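Local coordinates for FEZ-1 protein (Fluoribacter gormanii, PDB 5WCK) that probably hydrolyses beta-lactam antibiotics as a monomeric, zinc-dependent metallo-beta-lactamase of subclass B3, at residues Tyr91-Gly105 / Tyr118-Asp130. The protein carries 2 engineered substitutions. Sequence-based numbering, arbitrary orientation.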
loop_
_atom_site.group_PDB
_atom_site.type_symbol
_atom_site.label_atom_id
_atom_site.label_comp_id
_atom_site.label_asym_id
_atom_site.label_seq_id
_atom_site.Cartn_x
_atom_site.Cartn_y
_atom_site.Cartn_z
ATOM N N TYR A 91 -10.184 -10.360 -4.994
ATOM C CA TYR A 91 -9.918 -9.099 -4.273
ATOM C C TYR A 91 -10.047 -9.353 -2.770
ATOM O O TYR A 91 -11.083 -9.751 -2.321
ATOM C CB TYR A 91 -10.977 -8.092 -4.716
ATOM C CG TYR A 91 -10.681 -6.637 -4.469
ATOM C CD1 TYR A 91 -9.430 -6.192 -4.108
ATOM C CD2 TYR A 91 -11.683 -5.706 -4.608
ATOM C CE1 TYR A 91 -9.178 -4.849 -3.909
ATOM C CE2 TYR A 91 -11.445 -4.362 -4.422
ATOM C CZ TYR A 91 -10.180 -3.925 -4.099
ATOM O OH TYR A 91 -9.984 -2.591 -3.929
ATOM N N MET A 92 -8.986 -9.040 -2.023
ATOM C CA MET A 92 -8.978 -9.298 -0.600
ATOM C C MET A 92 -8.642 -7.978 0.104
ATOM O O MET A 92 -7.667 -7.299 -0.256
ATOM C CB MET A 92 -7.960 -10.381 -0.230
ATOM C CG MET A 92 -8.063 -11.620 -1.096
ATOM S SD MET A 92 -6.997 -12.937 -0.468
ATOM C CE MET A 92 -7.353 -14.185 -1.707
ATOM N N VAL A 93 -9.438 -7.640 1.114
ATOM C CA VAL A 93 -9.413 -6.317 1.769
ATOM C C VAL A 93 -9.632 -6.499 3.280
ATOM O O VAL A 93 -10.480 -7.259 3.737
ATOM C CB VAL A 93 -10.451 -5.350 1.170
ATOM C CG1 VAL A 93 -10.458 -4.023 1.901
ATOM C CG2 VAL A 93 -10.260 -5.125 -0.312
ATOM N N MET A 94 -8.838 -5.761 4.075
ATOM C CA MET A 94 -8.969 -5.678 5.525
ATOM C C MET A 94 -10.404 -5.245 5.894
ATOM O O MET A 94 -10.908 -4.264 5.371
ATOM C CB MET A 94 -7.972 -4.649 6.066
ATOM C CG MET A 94 -7.833 -4.604 7.585
ATOM S SD MET A 94 -7.207 -6.109 8.394
ATOM C CE MET A 94 -5.497 -6.038 7.861
ATOM N N ASP A 95 -10.996 -5.998 6.828
ATOM C CA ASP A 95 -12.354 -5.865 7.344
ATOM C C ASP A 95 -12.771 -4.395 7.454
ATOM O O ASP A 95 -13.802 -3.989 6.887
ATOM C CB ASP A 95 -12.469 -6.619 8.663
ATOM C CG ASP A 95 -13.880 -6.733 9.228
ATOM O OD1 ASP A 95 -14.850 -6.555 8.452
ATOM O OD2 ASP A 95 -13.992 -7.053 10.430
ATOM N N GLU A 96 -11.980 -3.603 8.177
ATOM C CA GLU A 96 -12.365 -2.235 8.519
ATOM C C GLU A 96 -12.462 -1.317 7.295
ATOM O O GLU A 96 -13.112 -0.240 7.394
ATOM C CB GLU A 96 -11.381 -1.650 9.528
ATOM C CG GLU A 96 -11.473 -2.252 10.933
ATOM C CD GLU A 96 -10.802 -3.598 11.208
ATOM O OE1 GLU A 96 -10.245 -4.243 10.253
ATOM O OE2 GLU A 96 -10.843 -4.046 12.384
ATOM N N ASP A 97 -11.846 -1.691 6.157
ATOM C CA ASP A 97 -11.941 -0.896 4.934
ATOM C C ASP A 97 -12.945 -1.437 3.887
ATOM O O ASP A 97 -13.112 -0.836 2.854
ATOM C CB ASP A 97 -10.575 -0.732 4.273
ATOM C CG ASP A 97 -9.806 0.503 4.701
ATOM O OD1 ASP A 97 -10.345 1.312 5.506
ATOM O OD2 ASP A 97 -8.653 0.626 4.236
ATOM N N VAL A 98 -13.601 -2.570 4.167
ATOM C CA VAL A 98 -14.499 -3.221 3.195
ATOM C C VAL A 98 -15.663 -2.291 2.846
ATOM O O VAL A 98 -16.008 -2.164 1.661
ATOM C CB VAL A 98 -14.973 -4.580 3.705
ATOM C CG1 VAL A 98 -16.122 -5.125 2.845
ATOM C CG2 VAL A 98 -13.803 -5.564 3.751
ATOM N N SER A 99 -16.239 -1.612 3.854
ATOM C CA SER A 99 -17.387 -0.738 3.571
ATOM C C SER A 99 -17.019 0.311 2.514
ATOM O O SER A 99 -17.804 0.630 1.606
ATOM C CB SER A 99 -17.906 -0.084 4.819
ATOM O OG SER A 99 -18.914 0.854 4.493
ATOM N N VAL A 100 -15.831 0.910 2.641
ATOM C CA VAL A 100 -15.434 1.929 1.678
ATOM C C VAL A 100 -15.286 1.333 0.271
ATOM O O VAL A 100 -15.692 1.954 -0.711
ATOM C CB VAL A 100 -14.157 2.658 2.128
ATOM C CG1 VAL A 100 -13.600 3.529 1.041
ATOM C CG2 VAL A 100 -14.438 3.467 3.383
ATOM N N ILE A 101 -14.703 0.142 0.168
ATOM C CA ILE A 101 -14.544 -0.486 -1.137
ATOM C C ILE A 101 -15.924 -0.796 -1.755
ATOM O O ILE A 101 -16.152 -0.503 -2.926
ATOM C CB ILE A 101 -13.634 -1.719 -1.023
ATOM C CG1 ILE A 101 -12.211 -1.325 -0.595
ATOM C CG2 ILE A 101 -13.627 -2.513 -2.324
ATOM C CD1 ILE A 101 -11.566 -0.285 -1.470
ATOM N N LEU A 102 -16.838 -1.360 -0.973
ATOM C CA LEU A 102 -18.182 -1.742 -1.511
ATOM C C LEU A 102 -18.956 -0.488 -1.959
ATOM O O LEU A 102 -19.699 -0.529 -2.947
ATOM C CB LEU A 102 -18.981 -2.494 -0.442
ATOM C CG LEU A 102 -18.424 -3.834 0.022
ATOM C CD1 LEU A 102 -19.374 -4.492 1.008
ATOM C CD2 LEU A 102 -18.117 -4.769 -1.128
ATOM N N SER A 103 -18.771 0.632 -1.247
ATOM C CA SER A 103 -19.519 1.863 -1.491
ATOM C C SER A 103 -18.778 2.787 -2.469
ATOM O O SER A 103 -19.250 3.895 -2.773
ATOM C CB SER A 103 -19.826 2.571 -0.197
ATOM O OG SER A 103 -18.659 3.158 0.368
ATOM N N GLY A 104 -17.580 2.399 -2.934
ATOM C CA GLY A 104 -16.828 3.252 -3.828
ATOM C C GLY A 104 -16.495 4.602 -3.203
ATOM O O GLY A 104 -16.416 5.611 -3.909
ATOM N N GLY A 105 -16.320 4.646 -1.875
ATOM C CA GLY A 105 -15.940 5.865 -1.197
ATOM C C GLY A 105 -17.081 6.576 -0.479
ATOM O O GLY A 105 -16.847 7.471 0.342
ATOM N N TYR A 118 -14.658 9.574 -5.038
ATOM C CA TYR A 118 -15.390 8.349 -5.238
ATOM C C TYR A 118 -14.725 7.527 -6.346
ATOM O O TYR A 118 -13.951 8.033 -7.154
ATOM C CB TYR A 118 -16.843 8.607 -5.641
ATOM C CG TYR A 118 -17.709 9.346 -4.654
ATOM C CD1 TYR A 118 -17.346 9.557 -3.332
ATOM C CD2 TYR A 118 -18.921 9.868 -5.076
ATOM C CE1 TYR A 118 -18.171 10.240 -2.450
ATOM C CE2 TYR A 118 -19.757 10.556 -4.211
ATOM C CZ TYR A 118 -19.382 10.748 -2.891
ATOM O OH TYR A 118 -20.212 11.431 -2.055
ATOM N N PHE A 119 -15.007 6.228 -6.341
ATOM C CA PHE A 119 -14.458 5.318 -7.348
ATOM C C PHE A 119 -15.440 4.167 -7.573
ATOM O O PHE A 119 -16.411 4.006 -6.857
ATOM C CB PHE A 119 -13.054 4.865 -6.909
ATOM C CG PHE A 119 -12.961 4.293 -5.518
ATOM C CD1 PHE A 119 -12.812 5.121 -4.410
ATOM C CD2 PHE A 119 -12.979 2.928 -5.307
ATOM C CE1 PHE A 119 -12.711 4.592 -3.132
ATOM C CE2 PHE A 119 -12.884 2.400 -4.032
ATOM C CZ PHE A 119 -12.748 3.234 -2.946
ATOM N N THR A 120 -15.178 3.363 -8.597
ATOM C CA THR A 120 -16.082 2.271 -8.993
ATOM C C THR A 120 -16.246 1.262 -7.863
ATOM O O THR A 120 -15.258 0.776 -7.300
ATOM C CB THR A 120 -15.575 1.602 -10.273
ATOM O OG1 THR A 120 -15.432 2.622 -11.263
ATOM C CG2 THR A 120 -16.501 0.512 -10.761
ATOM N N GLN A 121 -17.505 0.940 -7.551
ATOM C CA GLN A 121 -17.846 -0.096 -6.592
ATOM C C GLN A 121 -17.363 -1.471 -7.090
ATOM O O GLN A 121 -17.308 -1.754 -8.294
ATOM C CB GLN A 121 -19.357 -0.103 -6.347
ATOM C CG GLN A 121 -19.870 1.195 -5.741
ATOM C CD GLN A 121 -21.348 1.156 -5.433
ATOM O OE1 GLN A 121 -21.982 0.108 -5.467
ATOM N NE2 GLN A 121 -21.896 2.307 -5.085
ATOM N N SER A 122 -16.941 -2.308 -6.138
ATOM C CA SER A 122 -16.521 -3.660 -6.432
ATOM C C SER A 122 -16.940 -4.536 -5.253
ATOM O O SER A 122 -17.351 -4.028 -4.204
ATOM C CB SER A 122 -15.047 -3.706 -6.714
ATOM O OG SER A 122 -14.366 -3.322 -5.552
ATOM N N THR A 123 -16.872 -5.855 -5.446
ATOM C CA THR A 123 -17.087 -6.766 -4.355
ATOM C C THR A 123 -15.733 -7.288 -3.879
ATOM O O THR A 123 -14.783 -7.391 -4.650
ATOM C CB THR A 123 -18.026 -7.898 -4.783
ATOM O OG1 THR A 123 -17.422 -8.542 -5.899
ATOM C CG2 THR A 123 -19.396 -7.400 -5.181
ATOM N N VAL A 124 -15.706 -7.626 -2.597
ATOM C CA VAL A 124 -14.539 -8.200 -1.954
ATOM C C VAL A 124 -14.742 -9.719 -1.872
ATOM O O VAL A 124 -15.710 -10.211 -1.294
ATOM C CB VAL A 124 -14.316 -7.536 -0.585
ATOM C CG1 VAL A 124 -13.279 -8.269 0.258
ATOM C CG2 VAL A 124 -13.953 -6.066 -0.758
ATOM N N ASP A 125 -13.762 -10.456 -2.396
ATOM C CA ASP A 125 -13.817 -11.929 -2.427
ATOM C C ASP A 125 -13.393 -12.559 -1.091
ATOM O O ASP A 125 -13.884 -13.636 -0.733
ATOM C CB ASP A 125 -12.984 -12.427 -3.599
ATOM C CG ASP A 125 -13.557 -11.950 -4.918
ATOM O OD1 ASP A 125 -14.715 -12.315 -5.193
ATOM O OD2 ASP A 125 -12.881 -11.181 -5.622
ATOM N N LYS A 126 -12.472 -11.930 -0.345
ATOM C CA LYS A 126 -12.106 -12.411 0.946
ATOM C C LYS A 126 -11.828 -11.231 1.868
ATOM O O LYS A 126 -11.001 -10.384 1.579
ATOM C CB LYS A 126 -10.880 -13.323 0.932
ATOM C CG LYS A 126 -10.639 -14.035 2.248
ATOM C CD LYS A 126 -9.517 -15.066 2.235
ATOM C CE LYS A 126 -9.380 -15.744 3.585
ATOM N NZ LYS A 126 -8.273 -16.726 3.660
ATOM N N VAL A 127 -12.536 -11.215 2.996
ATOM C CA VAL A 127 -12.331 -10.216 4.021
ATOM C C VAL A 127 -11.158 -10.635 4.907
ATOM O O VAL A 127 -11.137 -11.755 5.449
ATOM C CB VAL A 127 -13.602 -10.027 4.858
ATOM C CG1 VAL A 127 -13.365 -9.052 5.998
ATOM C CG2 VAL A 127 -14.753 -9.584 3.978
ATOM N N LEU A 128 -10.198 -9.724 5.083
ATOM C CA LEU A 128 -9.005 -10.026 5.888
ATOM C C LEU A 128 -9.090 -9.418 7.290
ATOM O O LEU A 128 -9.914 -8.556 7.572
ATOM C CB LEU A 128 -7.763 -9.500 5.169
ATOM C CG LEU A 128 -7.524 -10.064 3.769
ATOM C CD1 LEU A 128 -6.365 -9.354 3.095
ATOM C CD2 LEU A 128 -7.311 -11.568 3.789
ATOM N N HIS A 129 -8.196 -9.894 8.163
ATOM C CA HIS A 129 -8.138 -9.465 9.557
ATOM C C HIS A 129 -6.684 -9.242 9.951
ATOM O O HIS A 129 -5.801 -9.736 9.301
ATOM C CB HIS A 129 -8.830 -10.494 10.470
ATOM C CG HIS A 129 -10.179 -10.860 9.959
ATOM N ND1 HIS A 129 -11.317 -10.157 10.312
ATOM C CD2 HIS A 129 -10.570 -11.790 9.052
ATOM C CE1 HIS A 129 -12.358 -10.663 9.673
ATOM N NE2 HIS A 129 -11.923 -11.672 8.899
ATOM N N ASP A 130 -6.471 -8.545 11.065
ATOM C CA ASP A 130 -5.126 -8.234 11.519
ATOM C C ASP A 130 -4.312 -9.512 11.710
ATOM O O ASP A 130 -4.751 -10.442 12.422
ATOM C CB ASP A 130 -5.169 -7.462 12.836
ATOM C CG ASP A 130 -3.892 -6.778 13.258
ATOM O OD1 ASP A 130 -2.917 -6.723 12.465
ATOM O OD2 ASP A 130 -3.892 -6.269 14.411
HETATM O O HOH W 1 -11.582 -7.703 11.645
HETATM O O HOH W 2 -9.056 -6.597 11.514
HETATM O O HOH W 3 -14.388 -0.483 -5.057
HETATM O O HOH W 4 -20.133 -3.163 -4.159
HETATM O O HOH W 5 -20.477 4.557 -5.163
#
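Tyr91 O is gripped by two backbone amides: Asp125 N at 2.8 Å, in the carbonyl plane, and Lys126 N by a longer bond tilted from it. The Asp125 carboxylate returns the contact, OD2 accepting from Tyr91 N through its anti lone pair, almost straight (176°), a role suited to a short acidic side chain just before edge strand 126-128. Val93 N then donates to Lys126 O, Val93 O accepts from Leu128 N, and Asp95 N donates to Leu128 O, the alternation of parallel strands. Val124 CG2 wedges between Val93 CG2 (3.8 Å) and Ile101 CG2 (3.9 Å), crossing both side chains at about a right angle; compact branched residues suit this strand-helix interface. Gly104 closes a Schellman motif with positive phi, where a CB would run into Phe119 O; its CA makes a CH-pi contact, 4.0 Å from the Phe119 ring centroid. Phe119 chi1 of 53° brings the ring there, while Phe119 N binds Gly104 O. A water donates to Ile101 O and Thr120 O and accepts from Ser122 OG, bridging helix and loop. Val100's side chain lies about 6 Å from that of zinc ligand His73. Together these elements form a beta-alpha-beta unit edging the seven-stranded sheet of the metallo-beta-lactamase fold.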